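Long-range contact in eukaryotic Translation Initiation 4E (PDB 3HXI), which binds the 7-methylguanosine cap of mRNA and, as a eukaryotic initiation factor 4E, probably recruits capped messages for translation: residues Y19-R24 and E31-V36. Residues are numbered along the deposited sequence; the frame is centred on the assembly and turned at random.
Sequences YLFQFR and ECLEKV. With GTG (7-methyl-guanosine-5'-triphosphate-5'-guanosine), chain C.
F21 has CG anti to its backbone N (chi1 176°), and its ring lies with one face against C32, whose CB is 3.9 Å from the ring centroid, a CH-pi contact. The C32 sulfur lies obliquely to the same ring, while CD2 of L33 meets the ring edge near its plane. K35 likewise has CG anti to its N (chi1 -163°), and its chain runs alongside Y19, both pointing the same way; K35 CG stands over the Y19 ring face, 4.1 Å from the centroid, and CE reaches the Y19 hydroxyl. On the face carrying L20 and E34, the L20 side chain meets V36, crossing it at about a right angle, with L20 CD1 3.6 Å from V36 CG1. Between these two layers of side chains the backbones run antiparallel. L20 and E34 form the hydrogen-bonded pair, L20 N to E34 O 3.0 Å and E34 N to L20 O 2.9 Å, flanked by the non-hydrogen-bonded pairs Y19–K35 and F21–L33. Next along, Q22 N gives an almost straight bond (171°) to C32 O, while the bent R24 side chain returns its NH2 to Q22 O at 2.7 Å. F21, F23 and C32 belong to the cap-analogue pocket: a ribose oxygen, GTG O2E, lies 3.5 Å above the F23 ring plane, toward its rim, and C32 SG approaches GTG N2B of the second guanine. The contact thus closes the loop end of the hairpin of strands 11-21 and 33-41. Within the chain, strand 33-41 is an outermost strand of the antiparallel sheet, and strand 11-21 continues it inward to strand 63-68, where Y19 and F21 bond through their backbones to Y65 and D63.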
loop_
_atom_site.group_PDB
_atom_site.type_symbol
_atom_site.label_atom_id
_atom_site.label_comp_id
_atom_site.label_asym_id
_atom_site.label_seq_id
_atom_site.Cartn_x
_atom_site.Cartn_y
_atom_site.Cartn_z
ATOM N N TYR A 19 -1.418 10.314 0.236
ATOM C CA TYR A 19 -0.397 11.227 0.714
ATOM C C TYR A 19 0.840 11.159 -0.142
ATOM O O TYR A 19 1.159 10.109 -0.708
ATOM C CB TYR A 19 0.035 10.850 2.143
ATOM C CG TYR A 19 -1.059 10.754 3.169
ATOM C CD1 TYR A 19 -1.236 11.764 4.104
ATOM C CD2 TYR A 19 -1.901 9.628 3.234
ATOM C CE1 TYR A 19 -2.235 11.685 5.075
ATOM C CE2 TYR A 19 -2.901 9.538 4.195
ATOM C CZ TYR A 19 -3.067 10.573 5.105
ATOM O OH TYR A 19 -4.053 10.499 6.062
ATOM N N LEU A 20 1.539 12.294 -0.214
ATOM C CA LEU A 20 2.881 12.372 -0.786
ATOM C C LEU A 20 3.885 12.626 0.302
ATOM O O LEU A 20 3.707 13.530 1.120
ATOM C CB LEU A 20 2.969 13.534 -1.794
ATOM C CG LEU A 20 1.782 13.700 -2.745
ATOM C CD1 LEU A 20 1.998 14.914 -3.653
ATOM C CD2 LEU A 20 1.530 12.431 -3.588
ATOM N N PHE A 21 4.950 11.831 0.309
ATOM C CA PHE A 21 6.098 12.088 1.169
ATOM C C PHE A 21 7.162 12.840 0.369
ATOM O O PHE A 21 7.696 12.315 -0.592
ATOM C CB PHE A 21 6.691 10.771 1.716
ATOM C CG PHE A 21 7.929 10.985 2.537
ATOM C CD1 PHE A 21 7.837 11.145 3.913
ATOM C CD2 PHE A 21 9.174 11.088 1.929
ATOM C CE1 PHE A 21 8.972 11.384 4.675
ATOM C CE2 PHE A 21 10.315 11.316 2.685
ATOM C CZ PHE A 21 10.209 11.490 4.063
ATOM N N GLN A 22 7.473 14.066 0.765
ATOM C CA GLN A 22 8.524 14.814 0.072
ATOM C C GLN A 22 9.519 15.358 1.055
ATOM O O GLN A 22 9.164 16.203 1.880
ATOM C CB GLN A 22 7.912 15.967 -0.715
ATOM C CG GLN A 22 6.969 15.552 -1.841
ATOM C CD GLN A 22 6.164 16.728 -2.355
ATOM O OE1 GLN A 22 5.327 17.266 -1.643
ATOM N NE2 GLN A 22 6.416 17.126 -3.593
ATOM N N PHE A 23 10.762 14.880 0.985
ATOM C CA PHE A 23 11.767 15.300 1.957
ATOM C C PHE A 23 12.215 16.730 1.687
ATOM O O PHE A 23 12.563 17.077 0.562
ATOM C CB PHE A 23 13.003 14.393 1.979
ATOM C CG PHE A 23 14.204 15.037 2.638
ATOM C CD1 PHE A 23 14.289 15.124 4.031
ATOM C CD2 PHE A 23 15.231 15.577 1.871
ATOM C CE1 PHE A 23 15.376 15.735 4.651
ATOM C CE2 PHE A 23 16.329 16.187 2.481
ATOM C CZ PHE A 23 16.398 16.264 3.880
ATOM N N ARG A 24 12.185 17.543 2.734
ATOM C CA ARG A 24 12.903 18.806 2.747
ATOM C C ARG A 24 13.721 18.879 4.026
ATOM O O ARG A 24 13.322 18.330 5.073
ATOM C CB ARG A 24 11.953 20.004 2.614
ATOM C CG ARG A 24 11.317 20.145 1.220
ATOM C CD ARG A 24 9.976 19.406 1.136
ATOM N NE ARG A 24 8.915 20.157 1.805
ATOM C CZ ARG A 24 7.786 19.633 2.288
ATOM N NH1 ARG A 24 6.905 20.432 2.870
ATOM N NH2 ARG A 24 7.524 18.324 2.188
ATOM N N GLU A 31 6.389 15.451 9.108
ATOM C CA GLU A 31 6.120 16.767 8.525
ATOM C C GLU A 31 6.365 16.783 7.013
ATOM O O GLU A 31 5.976 17.728 6.324
ATOM C CB GLU A 31 6.991 17.827 9.199
ATOM C CG GLU A 31 6.685 17.988 10.677
ATOM C CD GLU A 31 7.522 19.042 11.360
ATOM O OE1 GLU A 31 8.747 19.123 11.111
ATOM O OE2 GLU A 31 6.941 19.779 12.186
ATOM N N CYS A 32 7.019 15.741 6.507
ATOM C CA CYS A 32 7.277 15.625 5.075
ATOM C C CYS A 32 6.103 14.990 4.339
ATOM O O CYS A 32 6.090 14.974 3.104
ATOM C CB CYS A 32 8.545 14.813 4.795
ATOM S SG CYS A 32 10.104 15.551 5.375
ATOM N N LEU A 33 5.136 14.489 5.107
ATOM C CA LEU A 33 3.914 13.887 4.578
ATOM C C LEU A 33 2.854 14.944 4.352
ATOM O O LEU A 33 2.664 15.839 5.195
ATOM C CB LEU A 33 3.356 12.863 5.556
ATOM C CG LEU A 33 4.127 11.563 5.691
ATOM C CD1 LEU A 33 3.695 10.842 6.968
ATOM C CD2 LEU A 33 3.941 10.672 4.461
ATOM N N GLU A 34 2.144 14.852 3.236
ATOM C CA GLU A 34 0.991 15.752 3.068
ATOM C C GLU A 34 -0.157 15.049 2.393
ATOM O O GLU A 34 0.056 14.298 1.456
ATOM C CB GLU A 34 1.368 17.044 2.328
ATOM C CG GLU A 34 1.634 16.900 0.843
ATOM C CD GLU A 34 2.362 18.100 0.239
ATOM O OE1 GLU A 34 3.029 18.872 0.970
ATOM O OE2 GLU A 34 2.275 18.258 -0.989
ATOM N N LYS A 35 -1.362 15.299 2.896
ATOM C CA LYS A 35 -2.562 14.639 2.404
ATOM C C LYS A 35 -3.061 15.371 1.175
ATOM O O LYS A 35 -3.474 16.529 1.265
ATOM C CB LYS A 35 -3.662 14.641 3.474
ATOM C CG LYS A 35 -4.801 13.613 3.189
ATOM C CD LYS A 35 -6.005 13.772 4.148
ATOM C CE LYS A 35 -5.662 13.446 5.596
ATOM N NZ LYS A 35 -6.810 13.783 6.497
ATOM N N VAL A 36 -3.045 14.701 0.033
ATOM C CA VAL A 36 -3.455 15.347 -1.224
ATOM C C VAL A 36 -4.859 14.956 -1.692
ATOM O O VAL A 36 -5.391 15.576 -2.609
ATOM C CB VAL A 36 -2.411 15.140 -2.348
ATOM C CG1 VAL A 36 -1.092 15.821 -1.983
ATOM C CG2 VAL A 36 -2.203 13.643 -2.655
HETATM P PA GTG C . 12.355 4.466 4.556
HETATM O O1A GTG C . 12.169 5.646 3.642
HETATM O O2A GTG C . 11.307 3.381 4.683
HETATM O O3A GTG C . 13.761 3.725 4.326
HETATM P PB GTG C . 14.805 3.874 3.135
HETATM O O1B GTG C . 14.143 3.670 1.795
HETATM O O2B GTG C . 15.988 2.996 3.530
HETATM O O3B GTG C . 15.273 5.399 3.342
HETATM N N9A GTG C . 10.367 6.595 9.054
HETATM C C8A GTG C . 9.814 5.806 8.128
HETATM N N7A GTG C . 8.541 5.533 8.495
HETATM C C7X GTG C . 7.620 4.684 7.699
HETATM C C5A GTG C . 8.317 6.158 9.654
HETATM C C6A GTG C . 7.182 6.213 10.471
HETATM O O6A GTG C . 6.112 5.624 10.196
HETATM N N1A GTG C . 7.268 6.928 11.621
HETATM C C2A GTG C . 8.427 7.587 11.939
HETATM N N2A GTG C . 8.535 8.308 13.070
HETATM N N3A GTG C . 9.517 7.533 11.142
HETATM C C4A GTG C . 9.464 6.828 9.998
HETATM O O5D GTG C . 12.526 5.065 6.012
HETATM C C5D GTG C . 13.567 6.006 6.253
HETATM C C4D GTG C . 13.450 6.526 7.668
HETATM O O4D GTG C . 12.258 7.292 7.770
HETATM C C3D GTG C . 13.322 5.440 8.717
HETATM O O3D GTG C . 14.596 4.906 9.070
HETATM C C2D GTG C . 12.658 6.190 9.846
HETATM O O2D GTG C . 13.640 6.943 10.574
HETATM C C1D GTG C . 11.743 7.148 9.094
HETATM P PG GTG C . 16.191 6.277 2.359
HETATM O O1G GTG C . 16.223 5.757 0.957
HETATM O O2G GTG C . 17.495 6.577 3.077
HETATM O O5E GTG C . 15.338 7.639 2.370
HETATM C C5E GTG C . 14.099 7.715 1.668
HETATM C C4E GTG C . 13.546 9.123 1.751
HETATM O O4E GTG C . 13.261 9.425 3.120
HETATM C C3E GTG C . 14.537 10.178 1.295
HETATM O O3E GTG C . 13.768 11.290 0.807
HETATM C C2E GTG C . 15.241 10.614 2.571
HETATM O O2E GTG C . 15.769 11.949 2.493
HETATM C C1E GTG C . 14.086 10.522 3.558
HETATM N N9B GTG C . 14.417 10.254 4.972
HETATM C C8B GTG C . 15.109 9.008 5.202
HETATM N N7B GTG C . 15.233 9.025 6.656
HETATM C C5B GTG C . 14.622 10.154 7.127
HETATM C C6B GTG C . 14.417 10.704 8.479
HETATM O O6B GTG C . 14.868 10.047 9.455
HETATM N N1B GTG C . 13.768 11.898 8.595
HETATM C C2B GTG C . 13.293 12.581 7.497
HETATM N N2B GTG C . 12.641 13.763 7.630
HETATM N N3B GTG C . 13.447 12.126 6.229
HETATM C C4B GTG C . 14.073 10.951 6.016
#